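Local coordinates for protein amidohydrolase 2 (Bifidobacterium longum subsp. infantis, PDB 6UVZ) that probably acts as a hydrolase of the metal-dependent hydrolase superfamily, its amidohydrolase domain built as a TIM barrel, at residues Leu29-His34 with Val223-Thr228; Leu81-Gln86 with Pro96-Gly101; Ser187-Ser192 with Lys212-Ser217. All blocks are in the same frame, centred on the assembly; numbering follows the deposited sequence.

Contact 1. Residues Leu29-His34 with Val223-Thr228; sequences LPSLQH and VELNST
Leu32 N donates to Leu29 O at 3.2 Å within 29-34, and both leucines point their side chains toward 223-228. No hydrogen bond crosses between the segments; the meeting is made mostly of methyl groups. Leu225 carries most of it: its CG stands anti to the backbone N (chi1 -170°), and its two methyls have different partners. Leu225 CD2 meets Leu29 CD2 at 4.3 Å. Leu225 CD1 lies 4.3 Å from Ser31 CB and 4.4 Å from Leu32 CD1. These are loose van der Waals distances, and only 185 Å² is buried in all. At the margin, Ser31 OG is 4.2 Å from Glu224 O, a proximity without a bond. Polar groups on both sides look elsewhere: Glu224 OE2 accepts from Phe229 N at the start of the next helix, while Leu32 O accepts from Trp16 NE1. Leu32 also rests on Leu26 of its own loop and is the one buried residue of the contact. The patch lies near the protein surface, where the loop running from strand 7-13 to helix 38-47 meets the short helix 223-226, which in the chain follows strand 214-216 and precedes helix 229-239.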
ATOM      1  N   LEU A  29       7.819  18.487  -8.885  1.00 80.21           N
ATOM      2  CA  LEU A  29       8.684  17.516  -8.220  1.00 76.53           C
ATOM      3  C   LEU A  29       9.744  17.061  -9.217  1.00 83.26           C
ATOM      4  O   LEU A  29       9.657  15.953  -9.768  1.00 80.52           O
ATOM      5  CB  LEU A  29       7.885  16.325  -7.692  1.00 60.76           C
ATOM      6  CG  LEU A  29       6.795  16.610  -6.657  1.00 52.25           C
ATOM      7  CD1 LEU A  29       6.034  15.336  -6.323  1.00 41.94           C
ATOM      8  CD2 LEU A  29       7.396  17.221  -5.401  1.00 58.36           C
ATOM      9  N   PRO A  30      10.759  17.891  -9.480  1.00 85.07           N
ATOM     10  CA  PRO A  30      11.813  17.479 -10.421  1.00 78.69           C
ATOM     11  C   PRO A  30      12.649  16.317  -9.917  1.00 77.03           C
ATOM     12  O   PRO A  30      13.332  15.672 -10.721  1.00 76.95           O
ATOM     13  CB  PRO A  30      12.665  18.748 -10.581  1.00 73.12           C
ATOM     14  CG  PRO A  30      11.809  19.868 -10.062  1.00 71.52           C
ATOM     15  CD  PRO A  30      10.973  19.260  -8.983  1.00 78.84           C
ATOM     16  N   SER A  31      12.614  16.030  -8.613  1.00 73.96           N
ATOM     17  CA  SER A  31      13.385  14.921  -8.063  1.00 64.78           C
ATOM     18  C   SER A  31      12.857  13.564  -8.510  1.00 69.18           C
ATOM     19  O   SER A  31      13.599  12.579  -8.456  1.00 67.48           O
ATOM     20  CB  SER A  31      13.389  14.998  -6.535  1.00 57.47           C
ATOM     21  OG  SER A  31      14.026  13.867  -5.967  1.00 76.70           O
ATOM     22  N   LEU A  32      11.602  13.492  -8.949  1.00 66.26           N
ATOM     23  CA  LEU A  32      10.979  12.233  -9.330  1.00 58.31           C
ATOM     24  C   LEU A  32      10.674  12.136 -10.817  1.00 59.85           C
ATOM     25  O   LEU A  32      10.088  11.138 -11.250  1.00 64.30           O
ATOM     26  CB  LEU A  32       9.691  12.021  -8.527  1.00 50.32           C
ATOM     27  CG  LEU A  32       9.858  11.930  -7.008  1.00 50.48           C
ATOM     28  CD1 LEU A  32       8.504  11.876  -6.319  1.00 51.21           C
ATOM     29  CD2 LEU A  32      10.699  10.719  -6.640  1.00 56.48           C
ATOM     30  N   GLN A  33      11.054  13.136 -11.613  1.00 60.90           N
ATOM     31  CA  GLN A  33      10.773  13.136 -13.048  1.00 64.80           C
ATOM     32  C   GLN A  33      11.821  12.315 -13.804  1.00 67.65           C
ATOM     33  O   GLN A  33      12.515  12.793 -14.700  1.00 68.14           O
ATOM     34  CB  GLN A  33      10.702  14.565 -13.571  1.00 69.84           C
ATOM     35  CG  GLN A  33       9.562  15.379 -12.982  1.00 68.15           C
ATOM     36  CD  GLN A  33       9.506  16.790 -13.533  1.00 70.02           C
ATOM     37  OE1 GLN A  33      10.326  17.177 -14.365  1.00 73.39           O
ATOM     38  NE2 GLN A  33       8.533  17.567 -13.070  1.00 66.55           N
ATOM     39  N   HIS A  34      11.922  11.044 -13.419  1.00 71.63           N
ATOM     40  CA  HIS A  34      12.844  10.108 -14.041  1.00 61.92           C
ATOM     41  C   HIS A  34      12.125   8.788 -14.277  1.00 58.50           C
ATOM     42  O   HIS A  34      11.035   8.546 -13.753  1.00 68.38           O
ATOM     43  CB  HIS A  34      14.094   9.884 -13.179  1.00 65.76           C
ATOM     44  CG  HIS A  34      14.798  11.148 -12.794  1.00 68.20           C
ATOM     45  ND1 HIS A  34      15.603  11.847 -13.666  1.00 67.57           N
ATOM     46  CD2 HIS A  34      14.821  11.835 -11.628  1.00 63.67           C
ATOM     47  CE1 HIS A  34      16.090  12.913 -13.055  1.00 72.01           C
ATOM     48  NE2 HIS A  34      15.631  12.929 -11.817  1.00 71.12           N
ATOM     49  N   VAL A 223       9.794   7.461  -1.366  1.00 44.57           N
ATOM     50  CA  VAL A 223      10.538   7.573  -0.116  1.00 43.66           C
ATOM     51  C   VAL A 223      11.802   8.404  -0.290  1.00 48.18           C
ATOM     52  O   VAL A 223      12.326   8.946   0.688  1.00 44.73           O
ATOM     53  CB  VAL A 223      10.864   6.165   0.430  1.00 36.35           C
ATOM     54  CG1 VAL A 223      11.910   5.478  -0.438  1.00 33.78           C
ATOM     55  CG2 VAL A 223      11.313   6.234   1.884  1.00 33.09           C
ATOM     56  N   GLU A 224      12.302   8.535  -1.520  1.00 55.44           N
ATOM     57  CA  GLU A 224      13.487   9.332  -1.807  1.00 65.55           C
ATOM     58  C   GLU A 224      13.185  10.819  -1.958  1.00 75.92           C
ATOM     59  O   GLU A 224      14.021  11.557  -2.492  1.00 89.39           O
ATOM     60  CB  GLU A 224      14.179   8.810  -3.070  1.00 70.90           C
ATOM     61  CG  GLU A 224      14.795   7.428  -2.921  1.00 78.45           C
ATOM     62  CD  GLU A 224      16.005   7.419  -2.003  1.00 84.07           C
ATOM     63  OE1 GLU A 224      16.575   8.502  -1.750  1.00 85.36           O
ATOM     64  OE2 GLU A 224      16.388   6.327  -1.536  1.00 78.82           O
ATOM     65  N   LEU A 225      12.017  11.274  -1.504  1.00 75.85           N
ATOM     66  CA  LEU A 225      11.645  12.683  -1.579  1.00 68.84           C
ATOM     67  C   LEU A 225      11.936  13.409  -0.270  1.00 72.10           C
ATOM     68  O   LEU A 225      12.709  14.372  -0.247  1.00 80.21           O
ATOM     69  CB  LEU A 225      10.162  12.816  -1.952  1.00 67.41           C
ATOM     70  CG  LEU A 225       9.667  14.223  -2.290  1.00 71.40           C
ATOM     71  CD1 LEU A 225      10.360  14.746  -3.539  1.00 73.20           C
ATOM     72  CD2 LEU A 225       8.156  14.236  -2.465  1.00 70.52           C
ATOM     73  N   ASN A 226      11.326  12.961   0.825  1.00 66.28           N
ATOM     74  CA  ASN A 226      11.563  13.528   2.145  1.00 67.52           C
ATOM     75  C   ASN A 226      12.437  12.635   3.016  1.00 69.69           C
ATOM     76  O   ASN A 226      12.573  12.898   4.215  1.00 80.40           O
ATOM     77  CB  ASN A 226      10.234  13.803   2.850  1.00 70.15           C
ATOM     78  CG  ASN A 226       9.315  14.691   2.034  1.00 74.17           C
ATOM     79  OD1 ASN A 226       9.758  15.400   1.131  1.00 69.87           O
ATOM     80  ND2 ASN A 226       8.025  14.660   2.354  1.00 83.81           N
ATOM     81  N   SER A 227      13.030  11.590   2.441  1.00 64.71           N
ATOM     82  CA  SER A 227      13.861  10.674   3.215  1.00 48.74           C
ATOM     83  C   SER A 227      14.789   9.936   2.250  1.00 45.64           C
ATOM     84  O   SER A 227      15.141  10.471   1.193  1.00 48.02           O
ATOM     85  CB  SER A 227      12.959   9.741   4.048  1.00 42.91           C
ATOM     86  OG  SER A 227      13.729   8.810   4.788  1.00 43.19           O
ATOM     87  N   THR A 228      15.179   8.717   2.613  1.00 50.85           N
ATOM     88  CA  THR A 228      15.985   7.864   1.753  1.00 51.23           C
ATOM     89  C   THR A 228      15.577   6.420   1.995  1.00 49.86           C
ATOM     90  O   THR A 228      15.193   6.050   3.107  1.00 51.83           O
ATOM     91  CB  THR A 228      17.489   8.045   2.011  1.00 61.87           C
ATOM     92  OG1 THR A 228      17.827   9.435   1.939  1.00 54.03           O
ATOM     93  CG2 THR A 228      18.309   7.284   0.978  1.00 82.05           C
TER

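Contact 2. Residues Leu81-Gln86 with Pro96-Gly101; sequences LKRMLQ and PINADG
Asp100 reaches back to strand 81-86 with backbone and side chain together. Asp100 N donates to Arg83 O (3.0 Å, in the carbonyl plane), and Asp100 OD2 accepts from Arg83 N at 3.1 Å through the anti lone pair. Gly101 N adds a weak bond to the same Arg83 O, and Leu85 N gives a weak one to Gly101 O. The dense part centres on the buried Met84, Leu85 and Gly101. There the selenium of selenomethionine Met84 lies 3.5 Å from Gly101 CA, its chain being bent at chi2 (-68°), and its CE meets Asp100 CB. Beyond it, Leu85 CD1 sits against Pro96 CB (3.6 Å) and Ala99 CB (3.7 Å), the two ends of a type I turn from Pro96 to Ala99. The Lys82 end is partly exposed, and its charges pair only loosely. Lys82 crosses the Asp100 side chain at about a right angle, its CD beside the carboxylate carbon, but Lys82 NZ stays 4.1 Å from Asp100 OD1, beyond a salt bridge, and makes a weak bond to Asn256 O. The Arg83 guanidinium is bonded outside the contact, NE to Leu72 O and NH2 to Asn75 O. An alanine at Asp100 would probably leave Arg83 N without its carboxylate acceptor and take the nearby carboxylate from Lys82. Met84 and Gly101 form a parallel bridge, so the arrangement is the pairing of adjacent strands 80-86 and 101-103 in a TIM barrel, here joined by a connection that contains no helix.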
ATOM      1  N   LEU A  81       4.826  -9.201  -7.928  1.00 31.11           N
ATOM      2  CA  LEU A  81       3.998 -10.272  -7.384  1.00 31.66           C
ATOM      3  C   LEU A  81       2.516  -9.978  -7.576  1.00 25.54           C
ATOM      4  O   LEU A  81       1.758 -10.833  -8.052  1.00 32.98           O
ATOM      5  CB  LEU A  81       4.320 -10.480  -5.904  1.00 39.05           C
ATOM      6  CG  LEU A  81       5.344 -11.558  -5.537  1.00 38.21           C
ATOM      7  CD1 LEU A  81       6.552 -11.516  -6.458  1.00 27.91           C
ATOM      8  CD2 LEU A  81       5.774 -11.401  -4.087  1.00 45.16           C
ATOM      9  N   LYS A  82       2.083  -8.774  -7.209  1.00 23.23           N
ATOM     10  CA  LYS A  82       0.689  -8.375  -7.310  1.00 23.67           C
ATOM     11  C   LYS A  82       0.598  -6.985  -7.918  1.00 31.83           C
ATOM     12  O   LYS A  82       1.534  -6.185  -7.824  1.00 36.40           O
ATOM     13  CB  LYS A  82       0.002  -8.393  -5.936  1.00 28.87           C
ATOM     14  CG  LYS A  82      -0.003  -9.750  -5.247  1.00 29.67           C
ATOM     15  CD  LYS A  82      -0.855 -10.757  -6.002  1.00 27.15           C
ATOM     16  CE  LYS A  82      -0.831 -12.116  -5.321  1.00 35.97           C
ATOM     17  NZ  LYS A  82      -1.721 -13.099  -5.996  1.00 46.80           N
ATOM     18  N   ARG A  83      -0.543  -6.701  -8.543  1.00 37.91           N
ATOM     19  CA  ARG A  83      -0.785  -5.426  -9.205  1.00 28.15           C
ATOM     20  C   ARG A  83      -2.055  -4.805  -8.646  1.00 25.49           C
ATOM     21  O   ARG A  83      -3.140  -5.383  -8.774  1.00 25.66           O
ATOM     22  CB  ARG A  83      -0.895  -5.605 -10.720  1.00 28.58           C
ATOM     23  CG  ARG A  83       0.417  -5.975 -11.379  1.00 39.58           C
ATOM     24  CD  ARG A  83       0.212  -6.493 -12.791  1.00 32.41           C
ATOM     25  NE  ARG A  83       1.474  -6.908 -13.394  1.00 35.43           N
ATOM     26  CZ  ARG A  83       2.080  -8.062 -13.135  1.00 38.62           C
ATOM     27  NH1 ARG A  83       1.541  -8.920 -12.279  1.00 36.39           N
ATOM     28  NH2 ARG A  83       3.228  -8.358 -13.729  1.00 48.57           N
HETATM   29  N   MSE A  84      -1.918  -3.636  -8.030  1.00 32.57           N
HETATM   30  CA  MSE A  84      -3.057  -2.909  -7.481  1.00 25.34           C
HETATM   31  C   MSE A  84      -3.413  -1.731  -8.381  1.00 30.39           C
HETATM   32  O   MSE A  84      -2.925  -0.618  -8.185  1.00 42.27           O
HETATM   33  CB  MSE A  84      -2.752  -2.420  -6.064  1.00 29.66           C
HETATM   34  CG  MSE A  84      -2.314  -3.520  -5.111  1.00 53.79           C
HETATM   35 SE   MSE A  84      -3.746  -4.777  -4.709  1.00 62.80          SE
HETATM   36  CE  MSE A  84      -2.858  -6.432  -5.211  1.00 46.27           C
ATOM     37  N   LEU A  85      -4.263  -1.986  -9.369  1.00 22.52           N
ATOM     38  CA  LEU A  85      -4.655  -0.971 -10.334  1.00 29.07           C
ATOM     39  C   LEU A  85      -5.833  -0.158  -9.798  1.00 28.50           C
ATOM     40  O   LEU A  85      -6.471  -0.516  -8.807  1.00 41.29           O
ATOM     41  CB  LEU A  85      -4.989  -1.626 -11.673  1.00 34.39           C
ATOM     42  CG  LEU A  85      -3.850  -2.509 -12.194  1.00 18.65           C
ATOM     43  CD1 LEU A  85      -4.222  -3.212 -13.488  1.00 18.51           C
ATOM     44  CD2 LEU A  85      -2.581  -1.689 -12.375  1.00 19.18           C
ATOM     45  N   GLN A  86      -6.114   0.959 -10.464  1.00 25.95           N
ATOM     46  CA  GLN A  86      -7.101   1.900  -9.956  1.00 36.57           C
ATOM     47  C   GLN A  86      -8.496   1.594 -10.494  1.00 37.38           C
ATOM     48  O   GLN A  86      -8.669   0.914 -11.509  1.00 27.07           O
ATOM     49  CB  GLN A  86      -6.711   3.339 -10.302  1.00 36.40           C
ATOM     50  CG  GLN A  86      -6.587   3.633 -11.786  1.00 51.68           C
ATOM     51  CD  GLN A  86      -6.290   5.096 -12.058  1.00 74.64           C
ATOM     52  OE1 GLN A  86      -5.489   5.427 -12.932  1.00 89.31           O
ATOM     53  NE2 GLN A  86      -6.936   5.981 -11.308  1.00 59.47           N
ATOM     54  N   PRO A  96      -9.615  -4.365 -14.167  1.00 33.31           N
ATOM     55  CA  PRO A  96      -8.722  -4.954 -15.170  1.00 28.25           C
ATOM     56  C   PRO A  96      -8.586  -6.453 -14.956  1.00 34.66           C
ATOM     57  O   PRO A  96      -8.450  -6.929 -13.826  1.00 48.22           O
ATOM     58  CB  PRO A  96      -7.393  -4.226 -14.938  1.00 27.11           C
ATOM     59  CG  PRO A  96      -7.768  -2.960 -14.234  1.00 27.81           C
ATOM     60  CD  PRO A  96      -8.949  -3.312 -13.383  1.00 35.70           C
ATOM     61  N   ILE A  97      -8.627  -7.201 -16.063  1.00 24.12           N
ATOM     62  CA  ILE A  97      -8.618  -8.655 -15.977  1.00 25.43           C
ATOM     63  C   ILE A  97      -7.290  -9.186 -15.449  1.00 28.43           C
ATOM     64  O   ILE A  97      -7.217 -10.338 -15.008  1.00 36.17           O
ATOM     65  CB  ILE A  97      -8.962  -9.263 -17.351  1.00 20.71           C
ATOM     66  CG1 ILE A  97      -9.403 -10.722 -17.205  1.00 27.71           C
ATOM     67  CG2 ILE A  97      -7.782  -9.150 -18.301  1.00 15.50           C
ATOM     68  CD1 ILE A  97      -9.905 -11.339 -18.490  1.00 15.55           C
ATOM     69  N   ASN A  98      -6.236  -8.370 -15.466  1.00 26.44           N
ATOM     70  CA  ASN A  98      -4.938  -8.757 -14.932  1.00 25.29           C
ATOM     71  C   ASN A  98      -4.669  -8.161 -13.556  1.00 24.80           C
ATOM     72  O   ASN A  98      -3.563  -8.319 -13.029  1.00 41.75           O
ATOM     73  CB  ASN A  98      -3.825  -8.347 -15.900  1.00 28.03           C
ATOM     74  CG  ASN A  98      -3.729  -6.844 -16.072  1.00 35.34           C
ATOM     75  OD1 ASN A  98      -4.739  -6.142 -16.073  1.00 47.27           O
ATOM     76  ND2 ASN A  98      -2.508  -6.341 -16.216  1.00 41.17           N
ATOM     77  N   ALA A  99      -5.650  -7.486 -12.963  1.00 25.10           N
ATOM     78  CA  ALA A  99      -5.464  -6.804 -11.690  1.00 34.12           C
ATOM     79  C   ALA A  99      -5.733  -7.757 -10.532  1.00 27.41           C
ATOM     80  O   ALA A  99      -6.721  -8.499 -10.544  1.00 34.31           O
ATOM     81  CB  ALA A  99      -6.382  -5.585 -11.593  1.00 33.95           C
ATOM     82  N   ASP A 100      -4.849  -7.734  -9.536  1.00 28.84           N
ATOM     83  CA  ASP A 100      -5.034  -8.520  -8.324  1.00 28.57           C
ATOM     84  C   ASP A 100      -5.812  -7.771  -7.251  1.00 28.12           C
ATOM     85  O   ASP A 100      -6.299  -8.399  -6.305  1.00 33.32           O
ATOM     86  CB  ASP A 100      -3.675  -8.950  -7.762  1.00 34.30           C
ATOM     87  CG  ASP A 100      -2.898  -9.830  -8.723  1.00 43.82           C
ATOM     88  OD1 ASP A 100      -3.393 -10.921  -9.071  1.00 46.34           O
ATOM     89  OD2 ASP A 100      -1.793  -9.423  -9.141  1.00 50.52           O
ATOM     90  N   GLY A 101      -5.938  -6.454  -7.381  1.00 29.30           N
ATOM     91  CA  GLY A 101      -6.680  -5.652  -6.428  1.00 23.29           C
ATOM     92  C   GLY A 101      -6.942  -4.278  -7.002  1.00 21.06           C
ATOM     93  O   GLY A 101      -6.524  -3.955  -8.117  1.00 37.86           O
TER

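Contact 3. Residues Ser187-Ser192 with Lys212-Ser217; sequences SYIKVS and KKVLYS
Strands 187-191 and 214-216 run parallel in sense, their axes 4.8 Å apart at closest and 39° apart in direction, with Ile189 level with Val214 and Lys190 with Leu215. Leu215 N donates almost straight to Ile189 O (3.0 Å, 170° at the hydrogen); the flanking bonds, Ile189 N to Lys213 O and Val191 N to Leu215 O, are weak. Val214 CG1 packs against Val191 CG2 at 3.6 Å, while its CG2 lies beside Ile189 CG2, the Ile189 and Val214 side chains pointing the same way. This apolar face is covered by helix 199-209 through Val202, Val205 and Phe209, and by Phe246 of helix 244-254. On the other face Leu215 CD1 touches Tyr188 CB (3.8 Å), and its CD2 approaches the tyrosine ring obliquely. Lys190, extended beyond CG, passes Ser217 CB with its own CB at 3.8 Å and carries NZ to a salt bridge with Glu136 and hydrogen bonds with Ser11 O and His12 ND1. Near the C-terminal ends of the strands Ser192 OG and Ser217 OG share a hydrogen bond of 2.8 Å. At the other end Lys213 bends at chi3 (70°) alongside Ser187, and its NZ bonds to Leu184 O and Ala182 O. Strand, helix 199-209 and strand make a beta-alpha-beta unit, the repeating element of the TIM barrel; backbone hydrogen bonding between Tyr216 and Ser11 links the last strand to the first.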
ATOM      1  N   SER A 187      -7.986  -6.739   8.145  1.00 48.26           N
ATOM      2  CA  SER A 187      -7.398  -5.417   8.000  1.00 46.71           C
ATOM      3  C   SER A 187      -5.883  -5.503   8.121  1.00 50.67           C
ATOM      4  O   SER A 187      -5.352  -6.314   8.884  1.00 54.17           O
ATOM      5  CB  SER A 187      -7.955  -4.458   9.053  1.00 56.16           C
ATOM      6  OG  SER A 187      -7.659  -4.911  10.363  1.00 67.93           O
ATOM      7  N   TYR A 188      -5.191  -4.667   7.351  1.00 49.23           N
ATOM      8  CA  TYR A 188      -3.738  -4.605   7.373  1.00 44.08           C
ATOM      9  C   TYR A 188      -3.310  -3.151   7.246  1.00 44.50           C
ATOM     10  O   TYR A 188      -4.019  -2.332   6.657  1.00 50.48           O
ATOM     11  CB  TYR A 188      -3.112  -5.436   6.243  1.00 38.62           C
ATOM     12  CG  TYR A 188      -3.381  -6.922   6.345  1.00 38.80           C
ATOM     13  CD1 TYR A 188      -2.472  -7.772   6.962  1.00 33.68           C
ATOM     14  CD2 TYR A 188      -4.542  -7.475   5.819  1.00 31.49           C
ATOM     15  CE1 TYR A 188      -2.712  -9.129   7.055  1.00 33.60           C
ATOM     16  CE2 TYR A 188      -4.791  -8.832   5.909  1.00 39.02           C
ATOM     17  CZ  TYR A 188      -3.872  -9.654   6.527  1.00 46.18           C
ATOM     18  OH  TYR A 188      -4.115 -11.005   6.617  1.00 55.09           O
ATOM     19  N   ILE A 189      -2.145  -2.836   7.803  1.00 38.06           N
ATOM     20  CA  ILE A 189      -1.625  -1.475   7.801  1.00 45.06           C
ATOM     21  C   ILE A 189      -0.156  -1.503   7.399  1.00 49.62           C
ATOM     22  O   ILE A 189       0.602  -2.383   7.823  1.00 51.59           O
ATOM     23  CB  ILE A 189      -1.819  -0.794   9.175  1.00 46.81           C
ATOM     24  CG1 ILE A 189      -1.346   0.660   9.131  1.00 54.63           C
ATOM     25  CG2 ILE A 189      -1.121  -1.578  10.278  1.00 42.63           C
ATOM     26  CD1 ILE A 189      -1.755   1.469  10.341  1.00 56.20           C
ATOM     27  N   LYS A 190       0.239  -0.547   6.564  1.00 36.53           N
ATOM     28  CA  LYS A 190       1.607  -0.437   6.079  1.00 34.38           C
ATOM     29  C   LYS A 190       2.367   0.605   6.886  1.00 54.99           C
ATOM     30  O   LYS A 190       1.810   1.640   7.264  1.00 67.50           O
ATOM     31  CB  LYS A 190       1.629  -0.056   4.598  1.00 35.97           C
ATOM     32  CG  LYS A 190       1.066  -1.115   3.675  1.00 36.20           C
ATOM     33  CD  LYS A 190       1.009  -0.611   2.247  1.00 30.98           C
ATOM     34  CE  LYS A 190       0.686  -1.741   1.292  1.00 34.03           C
ATOM     35  NZ  LYS A 190       0.386  -1.251  -0.080  1.00 35.42           N
ATOM     36  N   VAL A 191       3.641   0.331   7.142  1.00 56.33           N
ATOM     37  CA  VAL A 191       4.510   1.255   7.868  1.00 53.96           C
ATOM     38  C   VAL A 191       5.359   1.969   6.821  1.00 62.98           C
ATOM     39  O   VAL A 191       6.482   1.560   6.513  1.00 56.22           O
ATOM     40  CB  VAL A 191       5.362   0.539   8.914  1.00 41.04           C
ATOM     41  CG1 VAL A 191       6.134   1.552   9.745  1.00 45.30           C
ATOM     42  CG2 VAL A 191       4.487  -0.322   9.801  1.00 39.09           C
ATOM     43  N   SER A 192       4.811   3.048   6.265  1.00 72.22           N
ATOM     44  CA  SER A 192       5.535   3.844   5.278  1.00 79.93           C
ATOM     45  C   SER A 192       4.890   5.229   5.220  1.00 81.18           C
ATOM     46  O   SER A 192       4.312   5.688   6.211  1.00 75.63           O
ATOM     47  CB  SER A 192       5.545   3.102   3.926  1.00 81.25           C
ATOM     48  OG  SER A 192       4.227   2.879   3.457  1.00 82.04           O
ATOM     49  N   LYS A 212       0.768  -9.650  13.395  1.00 65.13           N
ATOM     50  CA  LYS A 212       0.268 -10.445  12.280  1.00 55.10           C
ATOM     51  C   LYS A 212      -0.428  -9.616  11.210  1.00 57.21           C
ATOM     52  O   LYS A 212      -0.753 -10.158  10.147  1.00 68.50           O
ATOM     53  CB  LYS A 212      -0.700 -11.521  12.788  1.00 52.31           C
ATOM     54  CG  LYS A 212      -0.046 -12.602  13.630  1.00 58.20           C
ATOM     55  CD  LYS A 212       0.960 -13.397  12.814  1.00 65.27           C
ATOM     56  CE  LYS A 212       1.602 -14.494  13.646  1.00 75.04           C
ATOM     57  NZ  LYS A 212       2.580 -15.287  12.852  1.00 78.95           N
ATOM     58  N   LYS A 213      -0.664  -8.330  11.453  1.00 50.88           N
ATOM     59  CA  LYS A 213      -1.411  -7.480  10.533  1.00 48.68           C
ATOM     60  C   LYS A 213      -0.656  -6.186  10.260  1.00 48.12           C
ATOM     61  O   LYS A 213      -1.246  -5.108  10.145  1.00 60.29           O
ATOM     62  CB  LYS A 213      -2.811  -7.200  11.076  1.00 49.79           C
ATOM     63  CG  LYS A 213      -3.667  -8.456  11.209  1.00 62.52           C
ATOM     64  CD  LYS A 213      -4.767  -8.300  12.251  1.00 78.53           C
ATOM     65  CE  LYS A 213      -5.850  -7.342  11.791  1.00 85.29           C
ATOM     66  NZ  LYS A 213      -6.960  -7.243  12.777  1.00 93.64           N
ATOM     67  N   VAL A 214       0.668  -6.279  10.148  1.00 44.38           N
ATOM     68  CA  VAL A 214       1.525  -5.142   9.834  1.00 44.69           C
ATOM     69  C   VAL A 214       2.431  -5.538   8.676  1.00 46.84           C
ATOM     70  O   VAL A 214       3.124  -6.559   8.746  1.00 54.84           O
ATOM     71  CB  VAL A 214       2.359  -4.697  11.051  1.00 48.07           C
ATOM     72  CG1 VAL A 214       3.349  -3.623  10.649  1.00 46.58           C
ATOM     73  CG2 VAL A 214       1.451  -4.189  12.160  1.00 40.02           C
ATOM     74  N   LEU A 215       2.425  -4.734   7.616  1.00 38.64           N
ATOM     75  CA  LEU A 215       3.142  -5.038   6.387  1.00 34.45           C
ATOM     76  C   LEU A 215       4.332  -4.104   6.222  1.00 35.31           C
ATOM     77  O   LEU A 215       4.230  -2.902   6.487  1.00 40.50           O
ATOM     78  CB  LEU A 215       2.221  -4.907   5.171  1.00 29.40           C
ATOM     79  CG  LEU A 215       0.868  -5.617   5.224  1.00 27.63           C
ATOM     80  CD1 LEU A 215      -0.025  -5.143   4.089  1.00 32.79           C
ATOM     81  CD2 LEU A 215       1.052  -7.120   5.163  1.00 30.31           C
ATOM     82  N   TYR A 216       5.458  -4.655   5.774  1.00 38.94           N
ATOM     83  CA  TYR A 216       6.598  -3.828   5.400  1.00 37.25           C
ATOM     84  C   TYR A 216       6.323  -3.149   4.066  1.00 36.56           C
ATOM     85  O   TYR A 216       5.912  -3.800   3.099  1.00 40.31           O
ATOM     86  CB  TYR A 216       7.881  -4.651   5.305  1.00 33.34           C
ATOM     87  CG  TYR A 216       8.950  -3.960   4.488  1.00 32.03           C
ATOM     88  CD1 TYR A 216       9.652  -2.876   5.000  1.00 32.84           C
ATOM     89  CD2 TYR A 216       9.243  -4.377   3.195  1.00 37.09           C
ATOM     90  CE1 TYR A 216      10.621  -2.233   4.252  1.00 35.00           C
ATOM     91  CE2 TYR A 216      10.210  -3.739   2.440  1.00 34.80           C
ATOM     92  CZ  TYR A 216      10.897  -2.670   2.972  1.00 33.49           C
ATOM     93  OH  TYR A 216      11.859  -2.036   2.222  1.00 36.45           O
ATOM     94  N   SER A 217       6.566  -1.843   4.013  1.00 42.57           N
ATOM     95  CA  SER A 217       6.335  -1.053   2.814  1.00 43.21           C
ATOM     96  C   SER A 217       7.460  -0.043   2.662  1.00 54.99           C
ATOM     97  O   SER A 217       7.826   0.633   3.628  1.00 73.04           O
ATOM     98  CB  SER A 217       4.980  -0.339   2.877  1.00 51.18           C
ATOM     99  OG  SER A 217       4.902   0.690   1.911  1.00 77.86           O
TER

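Overall arrangement
Contact 3 is the core contact, contact 2 is partly buried and contact 1 lies near the surface. Contacts 2 and 3 belong to the same parallel sheet, with nearest atoms about 6 Å apart, and both are held by hydrogen bonds to the main chain, in contact 2 with help from a carboxylate; contact 1 has none across it and depends mostly on leucine methyls. Charged side chains behave differently too: at 187-192 a buried lysine is salt-bridged inside the barrel, whereas the lysine and aspartate of contact 2 stay apart at a more open edge. Helix 223-226 of contact 1 directly follows strand 214-216, yet contacts 1 and 3 stay about 7 Å apart at their nearest atoms; contacts 1 and 2 are about 17 Å apart.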